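Local coordinates for acyl-CoA synthetase (AMP-forming)/AMP-acid ligase II-like protein (Dyadobacter fermentans, PDB 4GS5), which probably activates a medium-chain fatty acid or related carboxylic acid with ATP as an acyl-adenylate and transfers it to coenzyme A, at residues A[64-69]-A[96-101]; A[78-83]-A[103-108]; A[84-89]-A[109-114]; A[125-130]-A[151-156]; A[145-150]-A[171-176]. All blocks are in the same frame, centred on the assembly; numbering follows the deposited sequence. Where two conformers were deposited one is given.

In the fold
Following the chain from the N terminus, helix 59-72 opens contact 1, which closes on helix 90-102, with strand 80-83 coming between them along the chain. Contacts 2 and 3 start from that strand and the loop after it and close on strand 105-109 and its exit, so contacts 1, 2 and 3 cross one another around helix 90-102. Contact 4 opens only after these have closed. It joins strands 126-129 and 153-155, and contact 5 crosses it, linking residues 145-150 to the chain leading into strand 175-180. Strands 105-109, 80-83, 126-129, 153-155 and 175-180 lie side by side in that order, so contacts 2, 4 and 5 share a parallel run within the AMP-binding region.

Contact 1 (A[64-69]-A[96-101]); sequences ASAAMT and LVRGME. With EDO (1,2-ethanediol), chain X.
Two helices of the AMP-binding fold, 59-72 and 90-102, meet here; their segments 64-69 and 96-101 cross steeply, at -74° with axes 8.8 Å apart at their closest, and a single small residue fills the point of closest approach. A66 directs its methyl group at the second helix, where CB settles among V97, R98 and E101. A66 CB lies 3.8 Å from V97 CG1, the branch anti to the V97 backbone N. E101 adds only its CB, and its carboxylate turns off to a weak hydrogen bond with W34.

Beside this apolar spot R98 runs along helix 59-72 instead of pointing straight at it. Its CG stands anti to the carbonyl carbon (chi1 -69°) and the chain stays extended from CG to NE, so that R98 CG passes 3.9 Å from A66 CB and the guanidinium arrives at T69. The two side chains cross at about a right angle, with T69 CG2 over one face of the guanidinium. T69 OG1, anti to its own carbonyl carbon, is hydrogen-bonded to H187 NE2.

One water joins the polar ends. It gives a proton to S65 OG at 2.7 Å and is also hydrogen-bonded to T69 OG1. Lying in the guanidinium plane at its edge, the same water accepts the N-H of R98 NH2 at 2.8 Å.

Contact 2 (A[78-83]-A[103-108]); sequences GTRALV and DWELTV
The indole of W104 lies alongside T79, the two side chains pointing the same way. T79 CB sits over the five-membered ring, 3.5 Å from its centroid and 23° off the normal, a CH-pi contact, while T79 CG2 stands above the same plane nearer the rim. A81 CB approaches obliquely, 3.4 Å from W104 CE3. Around the indole, NE1 donates to L75 O, and the ring of F126 meets it at a steep angle. The side chains of R80 and E105 also run side by side, but their charged ends stay apart: E105 OE2 lies 3.4 Å from R80 CG, and the guanidinium makes its salt bridge with D125.

Strands 80-83 and 105-108 are the parallel pair of a beta-alpha-beta unit whose connection is helix 90-102. On the face of A81 and V83, L106 CD2 touches both residues and helix 90-102 supplies M95. The bond from E105 N to T79 O opens the pairing and is bent, 139° at the hydrogen. Those of A81 N and T107 N are nearly straight. V83 N comes closest to its acceptor, 2.7 Å from T107 O, although it stands 28° out of that carbonyl plane. Ahead of the strands, G78 N donates to D103 O at 3.0 Å.

Contact 3 (A[84-89]-A[109-114]); sequences CLNVGY and TEPTAN
N86 carries its side chain across P111, and each atom from CB outward has a definite neighbour. N86 CB lies 4.1 Å from P111 CG. With CG anti to the backbone N (chi1 -162°), the amide then crosses the proline ring obliquely: N86 CG is 4.0 Å from P111 CG, and N86 ND2 comes to 3.8 Å from the same atom. At the other branch of the tip, N86 OD1 turns back to its own chain and accepts G88 N at 2.8 Å, with the donor in the plane of the amide carbonyl. This Asx turn is laid over a type I beta turn from N86 to Y89, closed by Y89 N donating to N86 O. OD1 also lies at the edge of the Y89 ring, in its plane. An alanine here, lacking both OD1 and ND2, would probably leave G88 N without its side-chain acceptor and loosen the turn as well as its packing on P111.

The rest of the contact is nonpolar or runs through solvent. C84 CB meets T109 CG2 at 3.7 Å. The carbonyl of C84 lies against P111, its O 3.7 Å from P111 CA, and takes a hydrogen bond from Q133 NE2. A water between the two loops lies 3.0 Å from L85 O and 2.5 Å from T109 O.

Both segments leave the C-terminal ends of neighbouring parallel strands, 80-83 and 105-109. Residues 84-89 lead to Y89, the N-cap of helix 90-102, while P111 and N86 rest on Y23 of helix 22-36 and L85 on Q133 of helix 131-139.

Contact 4 (A[125-130]-A[151-156]); sequences DFVAMV and GKVLLG
L154 O is gripped twice from the facing strand. M129 N donates to it at 2.9 Å, almost along the C=O axis, and A128 CA adds a CA-H...O contact at 3.2 Å. M129 O is likewise held twice, by G156 N at 3.0 Å, in the carbonyl plane, and by the CA-H of L155. K152 O receives V127 N and the CA-H of F126, and V127 O receives L154 N and the CA-H of V153.

These bonds join strands 126-129 and 153-155, the parallel pair of a beta-alpha-beta unit connected by helix 131-139, with segment axes 17° apart. On the face of V127 and M129, V127 CG1 lies 3.8 Å from V153 CG2. Selenomethionine M129 has CG in the crowded position between N and the carbonyl carbon, which puts it 3.7 Å from L155 CD2.

On the face of A128 and L154, F126, with CG anti to its backbone N, lies alongside L154, and CE1 is 3.8 Å from L154 CB. K152 CG reaches the ring edge in plane, 3.8 Å from F126 CD1, while NZ continues to L73 O. An alanine in place of F126, having no ring, would probably lose the contact with L154 CB and K152 CG and loosen the packing against M95. At the start of the pair the chain passes close to D125 because residue 151 is a glycine: a CB on G151 would clash, 2.8 Å from D125 CA.

Contact 5 (A[145-150]-A[171-176]); sequences GQVDRL and LAMPVY
The tight part of this contact is the side chain of selenomethionine M173, inserted beside the 3-10 segment 145-150. Its CG is anti to the backbone N, and the bend at chi3 (65°) lays M173 CE against the carbonyl of V147, 3.4 Å from V147 O. M173 SE meets L150 CB at 3.9 Å, and V147 CG2 touches M173 CE at the same distance. Next to it V147 and L171 meet tip to tip, CG1 against CD2 at 4.0 Å. The buried valine also leans on L134, I137 and L138 of helix 131-139, so the chain before strand 175-180 is packed against the end of the connection that follows that helix.

The outer side is looser and polar. D148 crosses M173 obliquely and brings OD1 to 3.6 Å from M173 CB. D148 OD2 accepts a proton at 2.6 Å from a water, which in turn accepts the N-H of A172, the exposed centre of an inverse gamma turn.

Cohesion here thus comes from apolar contacts of M173 and of the V147-L171 pair, plus one water bridge. That bridge supplies A172 N with an acceptor and D148 OD2 with a donor, consistent with a charged carboxylate.

Contact 1 (A[64-69]-A[96-101])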
# COMPACT_ATOMS: atom_id res chain seq x y z
N ALA A 64 -3.56 17.62 11.24
CA ALA A 64 -2.97 16.53 12.00
C ALA A 64 -2.03 15.73 11.11
O ALA A 64 -0.93 15.39 11.52
CB ALA A 64 -4.06 15.63 12.57
N SER A 65 -2.47 15.47 9.89
CA SER A 65 -1.70 14.69 8.93
C SER A 65 -0.39 15.38 8.55
O SER A 65 0.68 14.77 8.58
CB SER A 65 -2.57 14.43 7.69
OG SER A 65 -1.88 13.66 6.74
N ALA A 66 -0.48 16.66 8.19
CA ALA A 66 0.69 17.50 7.94
C ALA A 66 1.66 17.50 9.12
O ALA A 66 2.86 17.34 8.93
CB ALA A 66 0.26 18.94 7.64
N ALA A 67 1.16 17.74 10.33
CA ALA A 67 2.03 17.72 11.51
C ALA A 67 2.82 16.41 11.69
O ALA A 67 3.98 16.44 12.10
CB ALA A 67 1.26 18.07 12.79
N MSE A 68 2.20 15.27 11.38
CA MSE A 68 2.86 13.97 11.53
C MSE A 68 4.04 13.86 10.59
O MSE A 68 5.12 13.38 10.96
CB MSE A 68 1.91 12.83 11.21
CG MSE A 68 0.79 12.63 12.21
SE MSE A 68 -0.15 10.99 11.77
CE MSE A 68 -0.43 11.29 9.87
N THR A 69 3.81 14.29 9.36
CA THR A 69 4.80 14.19 8.31
C THR A 69 6.01 15.03 8.68
O THR A 69 7.15 14.57 8.57
CB THR A 69 4.22 14.67 6.95
OG1 THR A 69 3.06 13.89 6.65
CG2 THR A 69 5.24 14.51 5.82
N LEU A 96 0.49 20.83 -0.36
CA LEU A 96 0.19 22.25 -0.09
C LEU A 96 -0.09 22.49 1.38
O LEU A 96 0.38 23.47 1.96
CB LEU A 96 -1.00 22.71 -0.92
CG LEU A 96 -0.90 22.49 -2.43
CD1 LEU A 96 -2.14 23.05 -3.12
CD2 LEU A 96 0.36 23.13 -2.97
N VAL A 97 -0.88 21.61 1.97
CA VAL A 97 -1.21 21.67 3.39
C VAL A 97 0.04 21.60 4.25
O VAL A 97 0.24 22.44 5.14
CB VAL A 97 -2.18 20.54 3.81
CG1 VAL A 97 -2.32 20.49 5.33
CG2 VAL A 97 -3.54 20.73 3.14
N ARG A 98 0.89 20.61 3.98
CA ARG A 98 2.18 20.50 4.69
C ARG A 98 2.97 21.79 4.51
O ARG A 98 3.48 22.36 5.48
CB ARG A 98 2.99 19.32 4.16
CG ARG A 98 2.41 17.96 4.52
CD ARG A 98 2.97 16.86 3.61
NE ARG A 98 2.30 15.58 3.83
CZ ARG A 98 2.23 14.61 2.92
NH1 ARG A 98 2.80 14.76 1.73
NH2 ARG A 98 1.60 13.49 3.21
N GLY A 99 3.06 22.26 3.27
CA GLY A 99 3.73 23.51 2.97
C GLY A 99 3.26 24.69 3.79
O GLY A 99 4.07 25.50 4.26
N MSE A 100 1.94 24.82 3.97
CA MSE A 100 1.41 25.97 4.69
C MSE A 100 1.49 25.78 6.20
O MSE A 100 1.68 26.74 6.95
CB MSE A 100 -0.02 26.27 4.27
CG MSE A 100 -0.14 26.90 2.91
SE MSE A 100 -2.01 27.17 2.52
CE MSE A 100 -2.60 25.32 2.45
N GLU A 101 1.31 24.54 6.65
CA GLU A 101 1.39 24.27 8.08
C GLU A 101 2.82 24.31 8.60
O GLU A 101 3.05 24.70 9.74
CB GLU A 101 0.74 22.92 8.40
CG GLU A 101 -0.76 22.96 8.31
CD GLU A 101 -1.35 23.88 9.37
OE1 GLU A 101 -1.45 23.44 10.54
OE2 GLU A 101 -1.69 25.04 9.04
C1 EDO X . 2.94 14.84 15.94
O1 EDO X . 3.70 15.86 15.31
C2 EDO X . 1.81 14.43 15.00
O2 EDO X . 1.00 13.41 15.60
O HOH W 1 0.46 14.33 5.65

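Contact 2 (A[78-83]-A[103-108])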
# COMPACT_ATOMS: atom_id res chain seq x y z
N GLY A 78 11.48 26.36 6.03
CA GLY A 78 12.51 26.59 5.04
C GLY A 78 12.68 25.39 4.12
O GLY A 78 13.37 25.47 3.10
N THR A 79 12.07 24.27 4.49
CA THR A 79 12.11 23.07 3.64
C THR A 79 11.74 23.41 2.19
O THR A 79 10.67 23.97 1.93
CB THR A 79 11.14 21.98 4.14
OG1 THR A 79 11.61 21.46 5.39
CG2 THR A 79 11.05 20.83 3.16
N ARG A 80 12.63 23.09 1.25
CA ARG A 80 12.34 23.32 -0.16
C ARG A 80 11.68 22.08 -0.74
O ARG A 80 12.34 21.06 -0.94
CB ARG A 80 13.63 23.63 -0.92
CG ARG A 80 14.28 24.95 -0.51
CD ARG A 80 15.71 25.02 -1.02
NE ARG A 80 16.49 23.89 -0.50
CZ ARG A 80 17.73 23.59 -0.89
NH1 ARG A 80 18.33 24.33 -1.82
NH2 ARG A 80 18.36 22.55 -0.37
N ALA A 81 10.38 22.16 -0.99
CA ALA A 81 9.62 20.99 -1.38
C ALA A 81 9.17 21.10 -2.83
O ALA A 81 8.71 22.16 -3.27
CB ALA A 81 8.42 20.83 -0.46
N LEU A 82 9.32 20.01 -3.58
CA LEU A 82 8.83 19.96 -4.95
C LEU A 82 7.47 19.27 -4.98
O LEU A 82 7.32 18.15 -4.48
CB LEU A 82 9.82 19.20 -5.85
CG LEU A 82 9.36 18.88 -7.28
CD1 LEU A 82 9.37 20.14 -8.15
CD2 LEU A 82 10.28 17.85 -7.89
N VAL A 83 6.47 19.94 -5.54
CA VAL A 83 5.13 19.38 -5.63
C VAL A 83 4.87 18.88 -7.06
O VAL A 83 4.59 19.69 -7.95
CB VAL A 83 4.07 20.46 -5.29
CG1 VAL A 83 2.65 19.87 -5.32
CG2 VAL A 83 4.37 21.08 -3.93
N ASP A 103 5.55 25.78 6.94
CA ASP A 103 6.32 26.90 6.39
C ASP A 103 7.37 26.41 5.39
O ASP A 103 8.57 26.68 5.54
CB ASP A 103 7.01 27.71 7.49
CG ASP A 103 6.03 28.38 8.44
OD1 ASP A 103 4.87 28.63 8.05
OD2 ASP A 103 6.45 28.65 9.59
N TRP A 104 6.94 25.67 4.37
CA TRP A 104 7.88 25.25 3.35
C TRP A 104 7.86 26.24 2.20
O TRP A 104 6.88 26.95 2.03
CB TRP A 104 7.49 23.89 2.79
CG TRP A 104 7.58 22.73 3.74
CD1 TRP A 104 8.08 22.73 5.01
CD2 TRP A 104 7.12 21.40 3.48
NE1 TRP A 104 7.97 21.46 5.55
CE2 TRP A 104 7.38 20.63 4.63
CE3 TRP A 104 6.51 20.79 2.38
CZ2 TRP A 104 7.06 19.27 4.71
CZ3 TRP A 104 6.19 19.43 2.45
CH2 TRP A 104 6.46 18.69 3.62
N GLU A 105 8.92 26.26 1.42
CA GLU A 105 8.87 26.86 0.10
C GLU A 105 8.35 25.79 -0.86
O GLU A 105 8.95 24.72 -0.98
CB GLU A 105 10.26 27.30 -0.34
CG GLU A 105 10.31 27.94 -1.71
CD GLU A 105 11.73 28.17 -2.20
OE1 GLU A 105 11.89 28.67 -3.33
OE2 GLU A 105 12.68 27.85 -1.46
N LEU A 106 7.23 26.06 -1.53
CA LEU A 106 6.66 25.08 -2.45
C LEU A 106 6.99 25.40 -3.90
O LEU A 106 6.73 26.52 -4.37
CB LEU A 106 5.13 24.98 -2.27
CG LEU A 106 4.63 24.61 -0.88
CD1 LEU A 106 3.13 24.79 -0.78
CD2 LEU A 106 5.01 23.18 -0.56
N THR A 107 7.56 24.43 -4.60
CA THR A 107 7.73 24.53 -6.04
C THR A 107 6.75 23.60 -6.73
O THR A 107 6.89 22.39 -6.69
CB THR A 107 9.16 24.16 -6.47
OG1 THR A 107 10.08 25.08 -5.90
CG2 THR A 107 9.29 24.17 -7.99
N VAL A 108 5.73 24.18 -7.35
CA VAL A 108 4.67 23.38 -7.92
C VAL A 108 4.92 23.20 -9.40
O VAL A 108 5.07 24.18 -10.13
CB VAL A 108 3.29 24.03 -7.70
CG1 VAL A 108 2.19 23.10 -8.19
CG2 VAL A 108 3.10 24.38 -6.23
O HOH W 2 13.57 27.88 1.84

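Contact 3 (A[84-89]-A[109-114])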
# COMPACT_ATOMS: atom_id res chain seq x y z
N CYS A 84 4.98 17.57 -7.26
CA CYS A 84 4.86 16.97 -8.60
C CYS A 84 3.75 15.94 -8.64
O CYS A 84 3.65 15.16 -9.59
CB CYS A 84 6.18 16.32 -9.03
SG CYS A 84 6.81 15.06 -7.85
N LEU A 85 2.93 15.92 -7.60
CA LEU A 85 1.72 15.12 -7.59
C LEU A 85 0.55 16.01 -7.99
O LEU A 85 0.55 17.21 -7.72
CB LEU A 85 1.50 14.56 -6.19
CG LEU A 85 2.61 13.58 -5.80
CD1 LEU A 85 2.56 13.28 -4.32
CD2 LEU A 85 2.45 12.32 -6.64
N ASN A 86 -0.43 15.41 -8.66
CA ASN A 86 -1.55 16.14 -9.23
C ASN A 86 -2.32 16.87 -8.14
O ASN A 86 -2.91 16.24 -7.27
CB ASN A 86 -2.46 15.17 -9.99
CG ASN A 86 -3.38 15.87 -10.97
OD1 ASN A 86 -4.01 16.87 -10.62
ND2 ASN A 86 -3.45 15.36 -12.20
N VAL A 87 -2.30 18.21 -8.18
CA VAL A 87 -2.98 18.99 -7.15
C VAL A 87 -4.48 19.05 -7.42
O VAL A 87 -5.23 19.64 -6.65
CB VAL A 87 -2.43 20.43 -7.04
CG1 VAL A 87 -1.04 20.43 -6.42
CG2 VAL A 87 -2.45 21.13 -8.40
N GLY A 88 -4.91 18.44 -8.51
CA GLY A 88 -6.33 18.26 -8.74
C GLY A 88 -6.85 17.19 -7.79
O GLY A 88 -8.06 17.02 -7.64
N TYR A 89 -5.92 16.46 -7.16
CA TYR A 89 -6.29 15.35 -6.27
C TYR A 89 -5.64 15.45 -4.89
O TYR A 89 -4.70 16.23 -4.69
CB TYR A 89 -5.98 13.99 -6.92
CG TYR A 89 -6.81 13.75 -8.16
CD1 TYR A 89 -7.89 12.87 -8.14
CD2 TYR A 89 -6.55 14.43 -9.34
CE1 TYR A 89 -8.67 12.67 -9.27
CE2 TYR A 89 -7.32 14.24 -10.48
CZ TYR A 89 -8.38 13.36 -10.44
OH TYR A 89 -9.14 13.17 -11.57
N THR A 109 4.95 21.94 -9.85
CA THR A 109 5.14 21.65 -11.26
C THR A 109 3.96 20.84 -11.79
O THR A 109 3.22 20.24 -11.01
CB THR A 109 6.43 20.86 -11.51
OG1 THR A 109 6.68 20.79 -12.92
CG2 THR A 109 6.30 19.47 -10.98
N GLU A 110 3.77 20.83 -13.11
CA GLU A 110 2.71 20.04 -13.71
C GLU A 110 3.05 18.58 -13.55
O GLU A 110 4.20 18.18 -13.77
CB GLU A 110 2.50 20.40 -15.19
CG GLU A 110 2.35 21.90 -15.41
CD GLU A 110 1.72 22.27 -16.76
OE1 GLU A 110 1.75 21.45 -17.70
OE2 GLU A 110 1.21 23.40 -16.87
N PRO A 111 2.07 17.77 -13.14
CA PRO A 111 2.40 16.38 -12.84
C PRO A 111 2.73 15.65 -14.14
O PRO A 111 1.94 15.68 -15.08
CB PRO A 111 1.11 15.85 -12.22
CG PRO A 111 0.03 16.64 -12.89
CD PRO A 111 0.62 18.00 -13.19
N THR A 112 3.92 15.05 -14.18
CA THR A 112 4.37 14.28 -15.33
C THR A 112 5.17 13.10 -14.79
O THR A 112 5.39 13.00 -13.58
CB THR A 112 5.30 15.08 -16.25
OG1 THR A 112 6.45 15.50 -15.50
CG2 THR A 112 4.59 16.29 -16.79
N ALA A 113 5.62 12.23 -15.69
CA ALA A 113 6.34 11.02 -15.30
C ALA A 113 7.72 11.35 -14.75
O ALA A 113 8.26 10.63 -13.90
CB ALA A 113 6.47 10.07 -16.48
N ASN A 114 8.29 12.44 -15.24
CA ASN A 114 9.62 12.86 -14.79
C ASN A 114 9.60 14.29 -14.29
O ASN A 114 9.74 15.23 -15.07
CB ASN A 114 10.65 12.71 -15.91
CG ASN A 114 12.08 12.86 -15.41
OD1 ASN A 114 12.35 13.64 -14.49
ND2 ASN A 114 13.00 12.10 -16.01
O HOH W 3 1.78 19.52 -9.13

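Contact 4 (A[125-130]-A[151-156])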
# COMPACT_ATOMS: atom_id res chain seq x y z
N ASP A 125 14.69 19.73 -0.69
CA ASP A 125 14.90 19.07 0.59
C ASP A 125 13.92 17.94 0.76
O ASP A 125 14.09 17.09 1.63
CB ASP A 125 14.73 20.06 1.74
CG ASP A 125 15.73 21.21 1.68
OD1 ASP A 125 16.93 20.96 1.45
OD2 ASP A 125 15.31 22.37 1.83
N PHE A 126 12.87 17.95 -0.06
CA PHE A 126 11.82 16.98 0.08
C PHE A 126 10.95 16.91 -1.16
O PHE A 126 10.61 17.93 -1.77
CB PHE A 126 10.94 17.29 1.29
CG PHE A 126 9.84 16.30 1.48
CD1 PHE A 126 10.12 14.98 1.76
CD2 PHE A 126 8.51 16.69 1.36
CE1 PHE A 126 9.10 14.05 1.92
CE2 PHE A 126 7.49 15.77 1.53
CZ PHE A 126 7.78 14.46 1.81
N VAL A 127 10.58 15.70 -1.54
CA VAL A 127 9.61 15.52 -2.61
C VAL A 127 8.78 14.28 -2.35
O VAL A 127 9.31 13.26 -1.89
CB VAL A 127 10.28 15.39 -3.98
CG1 VAL A 127 11.25 14.22 -3.99
CG2 VAL A 127 9.22 15.24 -5.09
N ALA A 128 7.47 14.36 -2.62
CA ALA A 128 6.64 13.16 -2.56
C ALA A 128 6.28 12.78 -3.99
O ALA A 128 5.97 13.65 -4.80
CB ALA A 128 5.39 13.39 -1.73
N MSE A 129 6.35 11.50 -4.32
CA MSE A 129 6.06 11.09 -5.68
C MSE A 129 5.63 9.64 -5.72
O MSE A 129 5.63 8.97 -4.69
CB MSE A 129 7.27 11.36 -6.58
CG MSE A 129 8.50 10.52 -6.29
SE MSE A 129 10.02 11.01 -7.46
CE MSE A 129 10.12 12.90 -7.07
N VAL A 130 5.20 9.18 -6.89
CA VAL A 130 4.87 7.78 -7.05
C VAL A 130 6.11 7.07 -7.56
O VAL A 130 7.00 7.71 -8.11
CB VAL A 130 3.65 7.51 -7.98
CG1 VAL A 130 2.38 8.14 -7.39
CG2 VAL A 130 3.91 8.02 -9.40
N GLY A 151 16.78 15.49 -2.50
CA GLY A 151 16.98 15.61 -1.05
C GLY A 151 16.53 14.38 -0.26
O GLY A 151 17.34 13.60 0.26
N LYS A 152 15.22 14.20 -0.15
CA LYS A 152 14.68 13.02 0.52
C LYS A 152 13.31 12.72 -0.08
O LYS A 152 12.52 13.63 -0.32
CB LYS A 152 14.69 13.21 2.05
CG LYS A 152 13.38 13.22 2.77
CD LYS A 152 13.54 13.02 4.31
CE LYS A 152 14.81 13.62 4.87
NZ LYS A 152 14.72 13.69 6.38
N VAL A 153 13.06 11.45 -0.38
CA VAL A 153 11.90 11.08 -1.18
C VAL A 153 10.88 10.25 -0.40
O VAL A 153 11.23 9.24 0.24
CB VAL A 153 12.33 10.26 -2.41
CG1 VAL A 153 11.12 9.82 -3.22
CG2 VAL A 153 13.29 11.05 -3.28
N LEU A 154 9.63 10.69 -0.43
CA LEU A 154 8.54 9.87 0.08
C LEU A 154 7.74 9.31 -1.09
O LEU A 154 7.19 10.07 -1.91
CB LEU A 154 7.64 10.70 1.00
CG LEU A 154 6.43 9.93 1.52
CD1 LEU A 154 6.86 8.80 2.42
CD2 LEU A 154 5.48 10.85 2.25
N LEU A 155 7.69 7.98 -1.19
CA LEU A 155 6.94 7.33 -2.24
C LEU A 155 5.54 6.93 -1.78
O LEU A 155 5.38 6.44 -0.67
CB LEU A 155 7.69 6.08 -2.74
CG LEU A 155 9.06 6.33 -3.40
CD1 LEU A 155 9.74 5.02 -3.79
CD2 LEU A 155 8.89 7.23 -4.63
N GLY A 156 4.54 7.16 -2.63
CA GLY A 156 3.19 6.65 -2.42
C GLY A 156 2.93 5.43 -3.30
O GLY A 156 3.87 4.67 -3.57

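Contact 5 (A[145-150]-A[171-176])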
# COMPACT_ATOMS: atom_id res chain seq x y z
N GLY A 145 21.47 11.73 -13.22
CA GLY A 145 22.61 12.25 -12.49
C GLY A 145 22.22 13.25 -11.42
O GLY A 145 23.04 13.61 -10.56
N GLN A 146 20.97 13.71 -11.47
CA GLN A 146 20.48 14.70 -10.51
C GLN A 146 19.47 14.13 -9.53
O GLN A 146 18.83 14.89 -8.81
CB GLN A 146 19.84 15.89 -11.25
CG GLN A 146 20.80 16.78 -12.01
CD GLN A 146 21.36 16.10 -13.24
OE1 GLN A 146 20.64 15.91 -14.23
NE2 GLN A 146 22.64 15.74 -13.20
N VAL A 147 19.30 12.81 -9.51
CA VAL A 147 18.30 12.21 -8.62
C VAL A 147 18.49 12.62 -7.14
O VAL A 147 17.51 12.74 -6.40
CB VAL A 147 18.27 10.67 -8.75
CG1 VAL A 147 19.57 10.06 -8.26
CG2 VAL A 147 17.08 10.10 -7.98
N ASP A 148 19.73 12.85 -6.73
CA ASP A 148 19.97 13.22 -5.34
C ASP A 148 19.54 14.67 -5.01
O ASP A 148 19.32 15.00 -3.85
CB ASP A 148 21.42 12.92 -4.93
CG ASP A 148 21.66 11.42 -4.73
OD1 ASP A 148 20.67 10.66 -4.65
OD2 ASP A 148 22.82 11.00 -4.64
N ARG A 149 19.36 15.50 -6.03
CA ARG A 149 18.84 16.85 -5.83
C ARG A 149 17.42 16.84 -5.27
O ARG A 149 16.88 17.88 -4.89
CB ARG A 149 18.90 17.65 -7.14
CG ARG A 149 20.19 18.45 -7.35
CD ARG A 149 21.42 17.57 -7.47
NE ARG A 149 22.47 18.21 -8.27
CZ ARG A 149 23.27 17.56 -9.11
NH1 ARG A 149 24.19 18.22 -9.80
NH2 ARG A 149 23.14 16.26 -9.26
N LEU A 150 16.80 15.67 -5.23
CA LEU A 150 15.49 15.53 -4.59
C LEU A 150 15.58 15.68 -3.06
O LEU A 150 14.57 15.97 -2.41
CB LEU A 150 14.84 14.19 -4.94
CG LEU A 150 14.49 13.96 -6.42
CD1 LEU A 150 14.02 12.52 -6.64
CD2 LEU A 150 13.44 14.95 -6.90
N LEU A 171 21.08 4.33 -3.60
CA LEU A 171 21.06 5.79 -3.56
C LEU A 171 21.53 6.31 -2.21
O LEU A 171 21.04 5.89 -1.18
CB LEU A 171 19.66 6.33 -3.86
CG LEU A 171 19.06 6.03 -5.23
CD1 LEU A 171 17.61 6.57 -5.31
CD2 LEU A 171 19.92 6.63 -6.32
N ALA A 172 22.48 7.25 -2.23
CA ALA A 172 22.91 7.94 -1.03
C ALA A 172 21.94 9.05 -0.66
O ALA A 172 22.32 10.23 -0.58
CB ALA A 172 24.33 8.51 -1.24
N MSE A 173 20.68 8.67 -0.44
CA MSE A 173 19.59 9.61 -0.18
C MSE A 173 18.45 8.88 0.50
O MSE A 173 18.03 7.82 0.03
CB MSE A 173 19.08 10.19 -1.50
CG MSE A 173 17.75 10.90 -1.34
SE MSE A 173 17.16 11.85 -2.94
CE MSE A 173 16.92 10.29 -4.09
N PRO A 174 17.90 9.45 1.59
CA PRO A 174 16.80 8.79 2.31
C PRO A 174 15.55 8.64 1.46
O PRO A 174 15.04 9.64 0.98
CB PRO A 174 16.52 9.75 3.49
CG PRO A 174 17.64 10.68 3.54
CD PRO A 174 18.27 10.74 2.19
N VAL A 175 15.07 7.40 1.29
CA VAL A 175 13.84 7.13 0.57
C VAL A 175 12.90 6.29 1.45
O VAL A 175 13.33 5.29 2.06
CB VAL A 175 14.13 6.37 -0.75
CG1 VAL A 175 12.86 6.11 -1.49
CG2 VAL A 175 15.10 7.18 -1.63
N TYR A 176 11.64 6.70 1.51
CA TYR A 176 10.64 6.05 2.35
C TYR A 176 9.44 5.73 1.50
O TYR A 176 9.29 6.31 0.42
CB TYR A 176 10.19 7.00 3.48
CG TYR A 176 11.31 7.44 4.37
CD1 TYR A 176 11.65 6.70 5.50
CD2 TYR A 176 12.02 8.59 4.09
CE1 TYR A 176 12.69 7.11 6.33
CE2 TYR A 176 13.05 9.00 4.90
CZ TYR A 176 13.38 8.27 6.02
OH TYR A 176 14.41 8.70 6.82
O HOH W 4 23.36 8.45 -4.66